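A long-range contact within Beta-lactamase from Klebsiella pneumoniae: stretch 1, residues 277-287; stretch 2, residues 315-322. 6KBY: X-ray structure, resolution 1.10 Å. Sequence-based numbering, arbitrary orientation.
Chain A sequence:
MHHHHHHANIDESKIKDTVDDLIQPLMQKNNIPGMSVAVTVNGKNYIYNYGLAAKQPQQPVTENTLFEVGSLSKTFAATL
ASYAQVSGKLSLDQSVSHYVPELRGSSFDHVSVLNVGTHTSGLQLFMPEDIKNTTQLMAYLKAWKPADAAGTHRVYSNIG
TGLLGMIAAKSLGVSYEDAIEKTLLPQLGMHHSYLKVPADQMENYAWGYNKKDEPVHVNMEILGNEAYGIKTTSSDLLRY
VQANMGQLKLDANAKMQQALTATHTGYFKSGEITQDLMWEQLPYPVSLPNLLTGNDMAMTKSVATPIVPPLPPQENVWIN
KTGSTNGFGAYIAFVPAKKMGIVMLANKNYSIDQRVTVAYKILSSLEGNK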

# COMPACT_ATOMS: atom_id res chain seq x y z
N LEU A 277 2.26 10.78 0.71
CA LEU A 277 1.40 10.36 1.81
C LEU A 277 1.24 8.86 1.66
O LEU A 277 0.42 8.36 0.88
CB LEU A 277 0.06 11.10 1.79
CG LEU A 277 -0.57 11.26 3.18
CD1 LEU A 277 0.24 12.22 4.05
CD2 LEU A 277 -2.02 11.71 3.08
N MET A 278 2.10 8.13 2.39
CA MET A 278 2.25 6.67 2.33
C MET A 278 2.83 6.13 1.02
O MET A 278 3.75 5.31 1.06
CB MET A 278 0.99 5.92 2.78
CG MET A 278 0.70 6.13 4.26
SD MET A 278 1.97 5.37 5.29
CE MET A 278 1.90 6.42 6.74
N TRP A 279 2.32 6.56 -0.14
CA TRP A 279 2.98 6.20 -1.40
C TRP A 279 4.42 6.68 -1.39
O TRP A 279 4.77 7.67 -0.73
CB TRP A 279 2.26 6.81 -2.60
CG TRP A 279 0.91 6.25 -2.87
CD1 TRP A 279 -0.28 6.87 -2.66
CD2 TRP A 279 0.62 4.97 -3.43
NE1 TRP A 279 -1.31 6.05 -3.05
CE2 TRP A 279 -0.78 4.88 -3.53
CE3 TRP A 279 1.40 3.89 -3.86
CZ2 TRP A 279 -1.42 3.74 -4.04
CZ3 TRP A 279 0.76 2.76 -4.37
CH2 TRP A 279 -0.63 2.70 -4.45
N GLU A 280 5.27 5.97 -2.14
CA GLU A 280 6.67 6.31 -2.31
C GLU A 280 6.94 6.41 -3.80
O GLU A 280 6.37 5.64 -4.58
CB GLU A 280 7.55 5.22 -1.70
CG GLU A 280 7.26 5.00 -0.22
CD GLU A 280 7.76 3.66 0.31
OE1 GLU A 280 8.47 2.95 -0.44
OE2 GLU A 280 7.43 3.32 1.46
N GLN A 281 7.80 7.34 -4.21
CA GLN A 281 8.03 7.50 -5.64
C GLN A 281 9.49 7.81 -5.92
O GLN A 281 10.25 8.24 -5.04
CB GLN A 281 7.13 8.58 -6.25
CG GLN A 281 7.52 9.98 -5.85
CD GLN A 281 6.51 11.03 -6.30
OE1 GLN A 281 5.31 10.78 -6.31
NE2 GLN A 281 7.01 12.20 -6.68
N LEU A 282 9.86 7.60 -7.18
CA LEU A 282 11.17 7.94 -7.70
C LEU A 282 10.99 8.58 -9.07
O LEU A 282 10.03 8.25 -9.78
CB LEU A 282 12.05 6.70 -7.86
CG LEU A 282 12.46 5.98 -6.57
CD1 LEU A 282 11.40 4.96 -6.15
CD2 LEU A 282 13.80 5.30 -6.76
N PRO A 283 11.88 9.47 -9.47
CA PRO A 283 11.79 10.04 -10.82
C PRO A 283 11.84 8.96 -11.89
O PRO A 283 12.55 7.96 -11.77
CB PRO A 283 13.01 10.97 -10.90
CG PRO A 283 13.25 11.37 -9.49
CD PRO A 283 12.90 10.16 -8.65
N TYR A 284 11.09 9.17 -12.97
CA TYR A 284 11.01 8.25 -14.09
C TYR A 284 11.58 8.95 -15.32
O TYR A 284 11.31 10.13 -15.52
CB TYR A 284 9.55 7.87 -14.32
CG TYR A 284 9.33 7.05 -15.56
CD1 TYR A 284 9.14 7.66 -16.80
CD2 TYR A 284 9.33 5.66 -15.51
CE1 TYR A 284 8.95 6.92 -17.94
CE2 TYR A 284 9.14 4.91 -16.66
CZ TYR A 284 8.95 5.55 -17.86
OH TYR A 284 8.76 4.82 -19.02
N PRO A 285 12.35 8.25 -16.17
CA PRO A 285 12.74 6.84 -16.10
C PRO A 285 13.59 6.55 -14.86
O PRO A 285 14.40 7.36 -14.45
CB PRO A 285 13.58 6.63 -17.37
CG PRO A 285 14.03 7.99 -17.75
CD PRO A 285 12.91 8.90 -17.38
N VAL A 286 13.38 5.39 -14.26
CA VAL A 286 14.07 5.05 -13.02
C VAL A 286 14.99 3.87 -13.30
O VAL A 286 14.67 3.01 -14.12
CB VAL A 286 13.08 4.76 -11.87
CG1 VAL A 286 12.15 3.63 -12.25
CG2 VAL A 286 13.82 4.46 -10.56
N SER A 287 16.15 3.87 -12.65
CA SER A 287 17.05 2.73 -12.81
C SER A 287 16.65 1.64 -11.83
O SER A 287 16.17 1.91 -10.72
CB SER A 287 18.50 3.14 -12.55
OG SER A 287 18.78 3.21 -11.16
N GLU A 315 3.35 13.37 -13.02
CA GLU A 315 3.19 12.32 -14.01
C GLU A 315 4.48 11.53 -14.23
O GLU A 315 4.45 10.30 -14.35
CB GLU A 315 2.72 12.91 -15.34
CG GLU A 315 1.46 13.74 -15.24
CD GLU A 315 0.28 12.98 -14.67
OE1 GLU A 315 -0.12 11.97 -15.28
OE2 GLU A 315 -0.24 13.38 -13.60
N ASN A 316 5.61 12.23 -14.29
CA ASN A 316 6.88 11.64 -14.72
C ASN A 316 7.62 10.96 -13.57
O ASN A 316 8.80 11.22 -13.33
CB ASN A 316 7.74 12.71 -15.38
CG ASN A 316 7.15 13.22 -16.68
OD1 ASN A 316 6.52 12.46 -17.42
ND2 ASN A 316 7.33 14.51 -16.97
N VAL A 317 6.94 10.06 -12.88
CA VAL A 317 7.49 9.37 -11.72
C VAL A 317 6.99 7.93 -11.69
O VAL A 317 5.96 7.59 -12.28
CB VAL A 317 7.12 10.07 -10.38
CG1 VAL A 317 7.78 11.44 -10.28
CG2 VAL A 317 5.62 10.18 -10.23
N TRP A 318 7.74 7.10 -10.98
CA TRP A 318 7.38 5.72 -10.67
C TRP A 318 6.87 5.72 -9.24
O TRP A 318 7.64 5.98 -8.30
CB TRP A 318 8.64 4.85 -10.80
CG TRP A 318 8.49 3.40 -10.45
CD1 TRP A 318 8.35 2.86 -9.20
CD2 TRP A 318 8.52 2.30 -11.36
NE1 TRP A 318 8.27 1.49 -9.29
CE2 TRP A 318 8.38 1.12 -10.61
CE3 TRP A 318 8.66 2.20 -12.75
CZ2 TRP A 318 8.36 -0.14 -11.20
CZ3 TRP A 318 8.64 0.94 -13.33
CH2 TRP A 318 8.49 -0.21 -12.55
N ILE A 319 5.58 5.47 -9.07
CA ILE A 319 4.94 5.46 -7.76
C ILE A 319 4.73 4.00 -7.36
O ILE A 319 4.31 3.18 -8.19
CB ILE A 319 3.60 6.22 -7.80
CG1 ILE A 319 3.80 7.63 -8.35
CG2 ILE A 319 2.96 6.24 -6.41
CD1 ILE A 319 2.52 8.44 -8.45
N ASN A 320 5.03 3.66 -6.11
CA ASN A 320 4.99 2.25 -5.75
C ASN A 320 4.76 2.05 -4.26
O ASN A 320 4.93 2.96 -3.45
CB ASN A 320 6.20 1.46 -6.29
CG ASN A 320 7.54 1.72 -5.56
OD1 ASN A 320 8.49 0.99 -5.84
ND2 ASN A 320 7.63 2.72 -4.69
N LYS A 321 4.37 0.81 -3.92
CA LYS A 321 4.28 0.40 -2.53
C LYS A 321 4.36 -1.12 -2.45
O LYS A 321 3.69 -1.83 -3.22
CB LYS A 321 2.97 0.87 -1.90
CG LYS A 321 2.89 0.60 -0.39
CD LYS A 321 3.80 1.53 0.42
CE LYS A 321 3.90 1.10 1.88
NZ LYS A 321 4.76 -0.10 2.05
N THR A 322 5.16 -1.62 -1.52
CA THR A 322 5.21 -3.03 -1.17
C THR A 322 4.24 -3.33 -0.03
O THR A 322 3.89 -2.47 0.78
CB THR A 322 6.61 -3.42 -0.72
OG1 THR A 322 7.04 -2.51 0.31
CG2 THR A 322 7.61 -3.38 -1.88
O HOH W 1 9.90 2.97 -2.81
O HOH W 2 7.42 0.49 -1.50
O HOH W 3 7.44 0.60 1.51

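Strands 280-283 and 317-322 pair antiparallel: their N-to-C directions differ by 160° and their axes approach to 4.5 Å. The register alternates as an antiparallel ladder requires. In the hydrogen-bonded pair L282–W318, L282 N donates to W318 O (3.0 Å) and W318 N to L282 O (2.8 Å, N-H...O angle 170°). In E280–N320, N320 N gives E280 O a short bond of 2.8 Å, whereas the return bond from E280 N to N320 O, at 3.3 Å, is weak. Between these pairs, Q281 and I319 lie 4.3 Å apart CA to CA without bonding each other; there Q281 CA sits 3.1 Å from W318 O, a CA-H...O contact. P283 has no amide hydrogen to donate, which suits a non-hydrogen-bonded position opposite V317, and just past the strand Y284 N donates to N316 O (3.1 Å).

The side chains of E280, L282, W318 and N320 share one face of the sheet; Q281 and I319 occupy the other. N320, with chi1 at 73° (p), brings its amide nearer the partner strand, and ND2 adds a weak bond to E280 O (3.2 Å). Water 1 joins the same amide to the carboxylate, donating to E280 OE1 (2.8 Å) and accepting from N320 ND2 (3.0 Å). E280 OE2 and K321 NZ are 4.4 Å apart, beyond a salt bridge; water 3 links them, 2.7 Å from E280 OE2 and 2.8 Å from K321 NZ, so the buried charges are joined through solvent.

Apolar packing completes the contact, which buries 730 Å² in total. W318 loses 92 Å² to stretch 1: its CE3 meets V286 CG1 at 3.8 Å, and Y284 CD2 approaches that same CE3 edge-on at 4.5 Å. W279 sets CE3 3.8 Å from I319 CG2 and CZ3 3.8 Å from K321 CB, so its ring carbons pack against aliphatic carbon of both residues.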